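PDB 4APM: apical membrane antigen 1 from Babesia divergens, which probably takes part in invasion of host cells as a membrane protein of the parasite's moving junction, and binds calcium. Local coordinates for residues E37-A41 against T42-M46; S109-A113 against A114-R118; R229-G233 against S234-I238; P358-C361 against D362-T365. One frame throughout, in Å; residues are numbered along the deposited sequence.

Contact 1 (E37-A41 against T42-M46)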
# COMPACT_ATOMS: atom_id res chain seq x y z
N GLU A 37 17.68 0.18 -17.33
CA GLU A 37 18.68 1.16 -17.74
C GLU A 37 20.00 0.48 -18.09
O GLU A 37 20.43 -0.49 -17.42
CB GLU A 37 18.90 2.23 -16.68
CG GLU A 37 17.64 2.95 -16.24
CD GLU A 37 17.10 3.88 -17.32
OE1 GLU A 37 17.89 4.31 -18.19
OE2 GLU A 37 15.88 4.17 -17.28
N ARG A 38 20.60 0.99 -19.15
CA ARG A 38 21.92 0.58 -19.57
C ARG A 38 22.94 1.16 -18.61
O ARG A 38 22.93 2.36 -18.32
CB ARG A 38 22.20 1.01 -21.03
CG ARG A 38 23.67 0.96 -21.43
CD ARG A 38 23.90 0.69 -22.91
NE ARG A 38 23.04 1.52 -23.76
CZ ARG A 38 22.24 1.04 -24.71
NH1 ARG A 38 22.22 -0.26 -24.97
NH2 ARG A 38 21.50 1.87 -25.43
N VAL A 39 23.79 0.28 -18.09
CA VAL A 39 25.00 0.68 -17.41
C VAL A 39 26.22 0.13 -18.17
O VAL A 39 26.66 -1.00 -17.95
CB VAL A 39 24.99 0.21 -15.94
CG1 VAL A 39 24.42 -1.18 -15.82
CG2 VAL A 39 26.37 0.30 -15.32
N GLY A 40 26.74 0.94 -19.09
CA GLY A 40 27.75 0.48 -20.03
C GLY A 40 27.10 -0.21 -21.22
O GLY A 40 26.37 0.42 -21.97
N ALA A 41 27.35 -1.50 -21.36
CA ALA A 41 26.79 -2.27 -22.47
C ALA A 41 25.52 -3.02 -22.07
O ALA A 41 24.73 -3.41 -22.93
CB ALA A 41 27.83 -3.25 -23.00
N THR A 42 25.34 -3.25 -20.77
CA THR A 42 24.24 -4.10 -20.28
C THR A 42 22.98 -3.31 -19.90
O THR A 42 23.03 -2.14 -19.49
CB THR A 42 24.68 -4.99 -19.09
OG1 THR A 42 26.10 -4.99 -18.97
CG2 THR A 42 24.20 -6.42 -19.30
N GLN A 43 21.83 -3.96 -20.08
CA GLN A 43 20.57 -3.49 -19.50
C GLN A 43 20.40 -4.12 -18.11
O GLN A 43 20.67 -5.29 -17.91
CB GLN A 43 19.40 -3.86 -20.41
CG GLN A 43 19.37 -3.12 -21.75
CD GLN A 43 18.85 -1.69 -21.64
OE1 GLN A 43 17.79 -1.44 -21.07
NE2 GLN A 43 19.59 -0.74 -22.21
N HIS A 44 20.02 -3.29 -17.13
CA HIS A 44 19.70 -3.78 -15.79
C HIS A 44 18.34 -3.28 -15.35
O HIS A 44 17.93 -2.18 -15.70
CB HIS A 44 20.79 -3.39 -14.81
CG HIS A 44 22.06 -4.21 -14.94
ND1 HIS A 44 23.00 -3.96 -15.87
CD2 HIS A 44 22.50 -5.34 -14.24
CE1 HIS A 44 23.99 -4.87 -15.76
NE2 HIS A 44 23.69 -5.70 -14.76
N ARG A 45 17.58 -4.14 -14.70
CA ARG A 45 16.28 -3.74 -14.19
C ARG A 45 16.41 -3.05 -12.83
O ARG A 45 17.32 -3.35 -12.05
CB ARG A 45 15.36 -4.95 -14.08
CG ARG A 45 15.00 -5.58 -15.41
CD ARG A 45 14.01 -6.71 -15.19
NE ARG A 45 12.64 -6.21 -15.19
CZ ARG A 45 11.59 -6.92 -14.79
NH1 ARG A 45 11.76 -8.16 -14.34
NH2 ARG A 45 10.37 -6.38 -14.82
N MET A 46 15.49 -2.15 -12.55
CA MET A 46 15.48 -1.43 -11.31
C MET A 46 14.04 -1.04 -10.93
O MET A 46 13.17 -0.98 -11.79
CB MET A 46 16.34 -0.17 -11.44
CG MET A 46 15.72 0.84 -12.37
SD MET A 46 16.92 2.13 -12.64
CE MET A 46 15.83 3.46 -13.08
O HOH W 1 27.16 -3.35 -16.77
O HOH W 2 28.21 -3.45 -20.03
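In the two-stranded hairpin of residues 35-39 and 42-46, Glu-37 and His-44 form an antiparallel hydrogen-bonded pair: Glu-37 N gives to His-44 O at 2.9 Å, and His-44 N returns a bond to Glu-37 O at 2.8 Å. Nearer the bend, Val-39 N reaches Thr-42 O at 2.9 Å, bent at the hydrogen (143°), and the CA-H of Arg-38 points at the same oxygen. The bend itself is a type II' turn from Val-39 to Thr-42, with Gly-40 at backbone angles where a side chain would press on the preceding carbonyl. Thr-42 OG1 bonds two waters, one also on Val-39 O and the other on Ala-41 N, a role open to a hydroxyl side chain. On the face of Arg-38 and Gln-43, the amide NE2 of Gln-43 lies 3.4 Å from Arg-38 CB and over one guanidinium face near its rim, the two planes almost perpendicular. On the face of Glu-37 and His-44, CG of Glu-37, placed anti to the carbonyl carbon (chi1 -55°), lies 3.7 Å from Met-46 CE, and the bend beyond it turns the carboxylate away from the methionine. Outside the hairpin, Asp-141 takes Gly-40 N and Thr-144 binds Arg-38 O.

Contact 2 (S109-A113 against A114-R118)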
# COMPACT_ATOMS: atom_id res chain seq x y z
N SER A 109 26.34 5.37 3.09
CA SER A 109 25.16 4.67 3.65
C SER A 109 25.43 3.88 4.94
O SER A 109 26.45 3.21 5.03
CB SER A 109 24.60 3.72 2.60
OG SER A 109 23.49 3.02 3.10
N PRO A 110 24.46 3.85 5.88
CA PRO A 110 23.21 4.60 5.93
C PRO A 110 23.52 6.05 6.32
O PRO A 110 24.59 6.31 6.86
CB PRO A 110 22.43 3.91 7.05
CG PRO A 110 23.48 3.42 7.98
CD PRO A 110 24.66 3.07 7.12
N VAL A 111 22.61 6.97 6.04
CA VAL A 111 22.77 8.35 6.53
C VAL A 111 21.53 8.73 7.35
O VAL A 111 20.45 8.16 7.16
CB VAL A 111 22.96 9.36 5.36
CG1 VAL A 111 24.22 9.07 4.56
CG2 VAL A 111 21.74 9.37 4.45
N SER A 112 21.66 9.70 8.24
CA SER A 112 20.55 10.04 9.11
C SER A 112 19.65 11.05 8.42
O SER A 112 20.10 11.77 7.53
CB SER A 112 21.05 10.60 10.45
OG SER A 112 21.37 11.98 10.33
N ALA A 113 18.40 11.14 8.85
CA ALA A 113 17.49 12.20 8.38
C ALA A 113 18.09 13.59 8.55
O ALA A 113 17.89 14.47 7.70
CB ALA A 113 16.15 12.10 9.10
N ALA A 114 18.82 13.78 9.65
CA ALA A 114 19.44 15.08 9.95
C ALA A 114 20.59 15.36 8.96
O ALA A 114 20.73 16.48 8.47
CB ALA A 114 19.96 15.11 11.39
N ASP A 115 21.39 14.34 8.68
CA ASP A 115 22.42 14.43 7.64
C ASP A 115 21.89 14.96 6.31
O ASP A 115 22.43 15.91 5.74
CB ASP A 115 23.08 13.08 7.44
CG ASP A 115 24.21 12.83 8.43
OD1 ASP A 115 24.58 13.79 9.12
OD2 ASP A 115 24.72 11.70 8.49
N LEU A 116 20.80 14.37 5.86
CA LEU A 116 20.16 14.76 4.63
C LEU A 116 19.70 16.24 4.68
O LEU A 116 19.94 16.98 3.72
CB LEU A 116 18.99 13.80 4.32
CG LEU A 116 19.14 12.73 3.21
CD1 LEU A 116 20.58 12.37 2.87
CD2 LEU A 116 18.27 11.48 3.40
N VAL A 117 19.11 16.69 5.80
CA VAL A 117 18.86 18.13 5.93
C VAL A 117 20.14 19.01 5.97
O VAL A 117 20.23 20.03 5.25
CB VAL A 117 17.70 18.53 6.90
CG1 VAL A 117 17.40 17.47 7.91
CG2 VAL A 117 17.86 19.93 7.52
N ARG A 118 21.18 18.51 6.63
CA ARG A 118 22.50 19.16 6.65
C ARG A 118 22.93 19.40 5.17
O ARG A 118 23.34 20.51 4.79
CB ARG A 118 23.50 18.27 7.45
CG ARG A 118 24.61 18.95 8.27
CD ARG A 118 24.60 18.60 9.79
NE ARG A 118 24.53 17.17 10.10
CZ ARG A 118 24.06 16.65 11.24
NH1 ARG A 118 23.64 17.44 12.23
NH2 ARG A 118 24.01 15.33 11.41
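Ser-112 caps the helix that runs on to Arg-118: its OG accepts from Asp-115 N at 2.9 Å, an almost straight bond (170°). The hydroxyl lies between the backbone N and the carbonyl carbon of its own residue (chi1 82°), which turns it to the N-H of Asp-115 in the first turn; its exact place is a little uncertain, because it crowds an atom elsewhere in the model. Serine suits this N-cap because its short side chain can take over a bond that no earlier carbonyl supplies.

Backbone bonds follow in the helical pattern, Leu-116 N to Ser-112 O and Val-117 N to Ala-113 O, both 3.2 Å.

Among charged groups, Arg-118 NH2 makes a hydrogen-bonded salt bridge to Asp-115 OD1 at 2.8 Å. The oxygen lies in the guanidinium plane but is approached on its anti side, 35° out of the carboxylate plane. An acid in the first turn also suits the helix dipole, which would probably favour its negative charge; Asp-115 OD2 binds a glycerol.

The apolar part is Val-111 CG2 against Leu-116 CD1, 3.6 Å apart, the side chains crossing at about a right angle, with Tyr-132 of helix 125-134 touching both.

This is an N-capped helix entered directly from edge strand 111-112, and its C-terminal end leads to the calcium site of Gly-120 and Asp-122.

Contact 3 (R229-G233 against S234-I238)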
# COMPACT_ATOMS: atom_id res chain seq x y z
N ARG A 229 -17.03 0.52 -6.27
CA ARG A 229 -17.12 1.30 -7.50
C ARG A 229 -18.52 1.86 -7.71
O ARG A 229 -19.52 1.22 -7.35
CB ARG A 229 -16.67 0.47 -8.72
CG ARG A 229 -15.18 0.08 -8.70
CD ARG A 229 -14.80 -0.84 -9.85
NE ARG A 229 -15.11 -0.24 -11.15
CZ ARG A 229 -14.43 0.77 -11.69
NH1 ARG A 229 -13.39 1.30 -11.07
NH2 ARG A 229 -14.79 1.25 -12.88
N GLY A 230 -18.58 3.06 -8.28
CA GLY A 230 -19.85 3.69 -8.59
C GLY A 230 -20.68 2.82 -9.50
O GLY A 230 -20.17 2.22 -10.45
N ALA A 231 -21.96 2.70 -9.16
CA ALA A 231 -22.93 2.08 -10.06
C ALA A 231 -24.33 2.59 -9.79
O ALA A 231 -24.83 2.52 -8.66
CB ALA A 231 -22.88 0.56 -9.95
N ASN A 232 -24.97 3.12 -10.83
CA ASN A 232 -26.37 3.55 -10.76
C ASN A 232 -26.62 4.52 -9.62
O ASN A 232 -27.63 4.43 -8.94
CB ASN A 232 -27.28 2.33 -10.60
CG ASN A 232 -27.50 1.59 -11.90
OD1 ASN A 232 -28.49 0.87 -12.06
ND2 ASN A 232 -26.60 1.78 -12.86
N GLY A 233 -25.66 5.42 -9.39
CA GLY A 233 -25.84 6.52 -8.43
C GLY A 233 -25.55 6.14 -6.98
O GLY A 233 -25.79 6.93 -6.07
N SER A 234 -25.04 4.94 -6.78
CA SER A 234 -24.61 4.50 -5.46
C SER A 234 -23.16 4.01 -5.52
O SER A 234 -22.61 3.77 -6.60
CB SER A 234 -25.52 3.39 -4.96
OG SER A 234 -26.79 3.90 -4.60
N CYS A 235 -22.56 3.83 -4.35
CA CYS A 235 -21.27 3.18 -4.27
C CYS A 235 -21.49 1.72 -3.89
O CYS A 235 -22.10 1.43 -2.84
CB CYS A 235 -20.36 3.90 -3.26
SG CYS A 235 -18.68 3.20 -3.14
N VAL A 236 -21.06 0.81 -4.76
CA VAL A 236 -21.26 -0.63 -4.52
C VAL A 236 -19.93 -1.33 -4.13
O VAL A 236 -18.93 -1.21 -4.83
CB VAL A 236 -21.89 -1.34 -5.76
CG1 VAL A 236 -22.12 -2.82 -5.49
CG2 VAL A 236 -23.20 -0.67 -6.17
N ALA A 237 -19.95 -2.06 -3.01
CA ALA A 237 -18.81 -2.84 -2.56
C ALA A 237 -18.25 -3.71 -3.68
O ALA A 237 -19.02 -4.38 -4.40
CB ALA A 237 -19.20 -3.70 -1.37
N ILE A 238 -16.93 -3.71 -3.83
CA ILE A 238 -16.25 -4.50 -4.85
C ILE A 238 -16.12 -5.96 -4.40
O ILE A 238 -15.72 -6.23 -3.25
CB ILE A 238 -14.84 -3.92 -5.17
CG1 ILE A 238 -14.97 -2.68 -6.02
CG2 ILE A 238 -13.97 -4.93 -5.90
CD1 ILE A 238 -13.75 -1.79 -5.95
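Ser-234 O draws two donors from the facing strand: Ala-231 N binds it at 2.8 Å, nearly straight (172°), and Gly-230 CA adds a CA-H...O contact at 3.4 Å. The return bond, Ser-234 N to Ala-231 O, is longer at 3.1 Å. At the next hydrogen-bonded pair, beyond Gly-230 and Cys-235, Arg-229 and Val-236 exchange bonds in both directions, Arg-229 N to Val-236 O at 2.9 Å and Val-236 N to Arg-229 O at 3.0 Å.

On the face carrying Arg-229, Ala-231, Ser-234 and Val-236, the small methyl CB of Ala-231 rests 4.0 Å from Val-236 CG2. Arg-229 contributes its aliphatic stem: CG packs 3.6 Å from Ile-238 CD1, and the bend at chi3 (57°) then turns the guanidinium off this line, where NH1 binds Thr-332 O. Ser-234 OG is engaged by Asn-366. The other face carries Cys-235, across from Gly-230 and tied by a disulfide to Cys-335.

Asn-232 and Gly-233 both have positive phi, which asparagine tolerates unusually well and glycine adopts freely; Asn-Gly at these corners of a type I' turn is the classic sequence of a beta hairpin with a two-residue loop, here joining strands 225-231 and 234-237.

Contact 4 (P358-C361 against D362-T365)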
# COMPACT_ATOMS: atom_id res chain seq x y z
N PRO A 358 -9.35 8.80 9.24
CA PRO A 358 -10.81 8.63 9.35
C PRO A 358 -11.49 8.64 7.99
O PRO A 358 -10.99 9.28 7.06
CB PRO A 358 -11.24 9.86 10.17
CG PRO A 358 -10.11 10.83 10.07
CD PRO A 358 -8.88 9.96 10.01
N PHE A 359 -12.62 7.94 7.87
CA PHE A 359 -13.52 8.06 6.70
C PHE A 359 -13.76 9.55 6.38
O PHE A 359 -13.81 10.37 7.30
CB PHE A 359 -14.86 7.33 6.98
CG PHE A 359 -15.75 7.22 5.77
CD1 PHE A 359 -16.46 8.31 5.33
CD2 PHE A 359 -15.77 6.07 5.01
CE1 PHE A 359 -17.22 8.25 4.18
CE2 PHE A 359 -16.52 5.99 3.85
CZ PHE A 359 -17.26 7.08 3.44
N PRO A 360 -13.82 9.92 5.08
CA PRO A 360 -13.99 11.37 4.84
C PRO A 360 -15.46 11.81 4.91
O PRO A 360 -16.17 11.81 3.90
CB PRO A 360 -13.40 11.55 3.43
CG PRO A 360 -13.60 10.24 2.76
CD PRO A 360 -13.51 9.18 3.84
N CYS A 361 -15.89 12.20 6.11
CA CYS A 361 -17.30 12.47 6.41
C CYS A 361 -17.95 13.44 5.47
O CYS A 361 -19.16 13.38 5.25
CB CYS A 361 -17.43 12.99 7.83
SG CYS A 361 -16.40 12.06 8.97
N ASP A 362 -17.16 14.33 4.89
CA ASP A 362 -17.73 15.36 4.02
C ASP A 362 -18.14 14.86 2.63
O ASP A 362 -18.77 15.59 1.89
CB ASP A 362 -16.77 16.54 3.88
CG ASP A 362 -15.38 16.12 3.41
OD1 ASP A 362 -14.86 15.10 3.91
OD2 ASP A 362 -14.82 16.82 2.54
N ILE A 363 -17.75 13.64 2.26
CA ILE A 363 -18.09 13.12 0.91
C ILE A 363 -19.23 12.10 1.02
O ILE A 363 -19.07 11.03 1.59
CB ILE A 363 -16.86 12.51 0.20
CG1 ILE A 363 -15.78 13.57 -0.03
CG2 ILE A 363 -17.25 11.88 -1.14
CD1 ILE A 363 -14.41 12.98 -0.34
N VAL A 364 -20.41 12.49 0.55
CA VAL A 364 -21.65 11.81 0.96
C VAL A 364 -22.31 11.13 -0.24
O VAL A 364 -22.54 11.76 -1.27
CB VAL A 364 -22.64 12.78 1.68
CG1 VAL A 364 -23.85 12.02 2.20
CG2 VAL A 364 -21.95 13.49 2.83
N THR A 365 -22.54 9.82 -0.12
CA THR A 365 -23.17 9.02 -1.17
C THR A 365 -23.86 7.82 -0.50
O THR A 365 -23.55 7.48 0.63
CB THR A 365 -22.14 8.47 -2.20
OG1 THR A 365 -21.11 7.74 -1.52
CG2 THR A 365 -21.51 9.60 -3.01
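The side chain of Ile-363 folds back toward Pro-360 across a type I turn. Its CB lies 3.8 Å from Pro-360 O; from there CG1 leaves anti to the carbonyl carbon (chi1 -62°), and the chain runs on extended to CD1, which ends 4.2 Å from Pro-360 CB, a loose apolar touch. The backbone N of the same isoleucine closes the turn with a 2.9 Å bond to Pro-360 O, nearly straight at the hydrogen (172°).

Proline's restricted phi suits the centre of an inverse gamma turn, which Pro-360 occupies, and in the first place of the type I turn it supplies its carbonyl oxygen, with no N-H needed; the two turns thus overlap. Asp-362 sits within the turn, its carboxylate swung back so that OD1 lies 3.5 Å from Pro-360 C and 3.9 Å from Pro-360 CB. Val-364 CG2 rests 3.7 Å from Cys-361 O. Before the turn, the Phe-359 ring takes Pro-360 CD over one face and has Ile-363 O at its edge, 4.2 Å from CE1.

Although this loop holds no helix or strand of its own, it is partly packed against the fold: Pro-360 and Ile-363 pack on Trp-12 of helix 8-16, Phe-359 on Leu-336 and Ile-338 of strand 335-339, and the Cys-361 disulfide reaches Cys-409, between strands 400-406 and 410-416.

How the contacts relate
From the N terminus the four contacts come strictly in series; none nests in or crosses another. Contact 1 closes the hairpin 35-39/42-46 at the surface, and contact 2 turns the chain from edge strand 111-112 into helix 113-118, their centres about 28 Å apart. Contact 3 closes the hairpin 225-231/234-237 in the seven-stranded mixed sheet, about 46 Å from contact 2 between centres and across the chain's centre from it. Contact 4 shapes the loop leading to strand 367-368, which pairs with strand 234-237. Contacts 3 and 4 therefore meet, with Cys-235 CB 4.3 Å from Thr-365 OG1, and their disulfides run to opposite edges of that sheet, at Cys-335 and Cys-409.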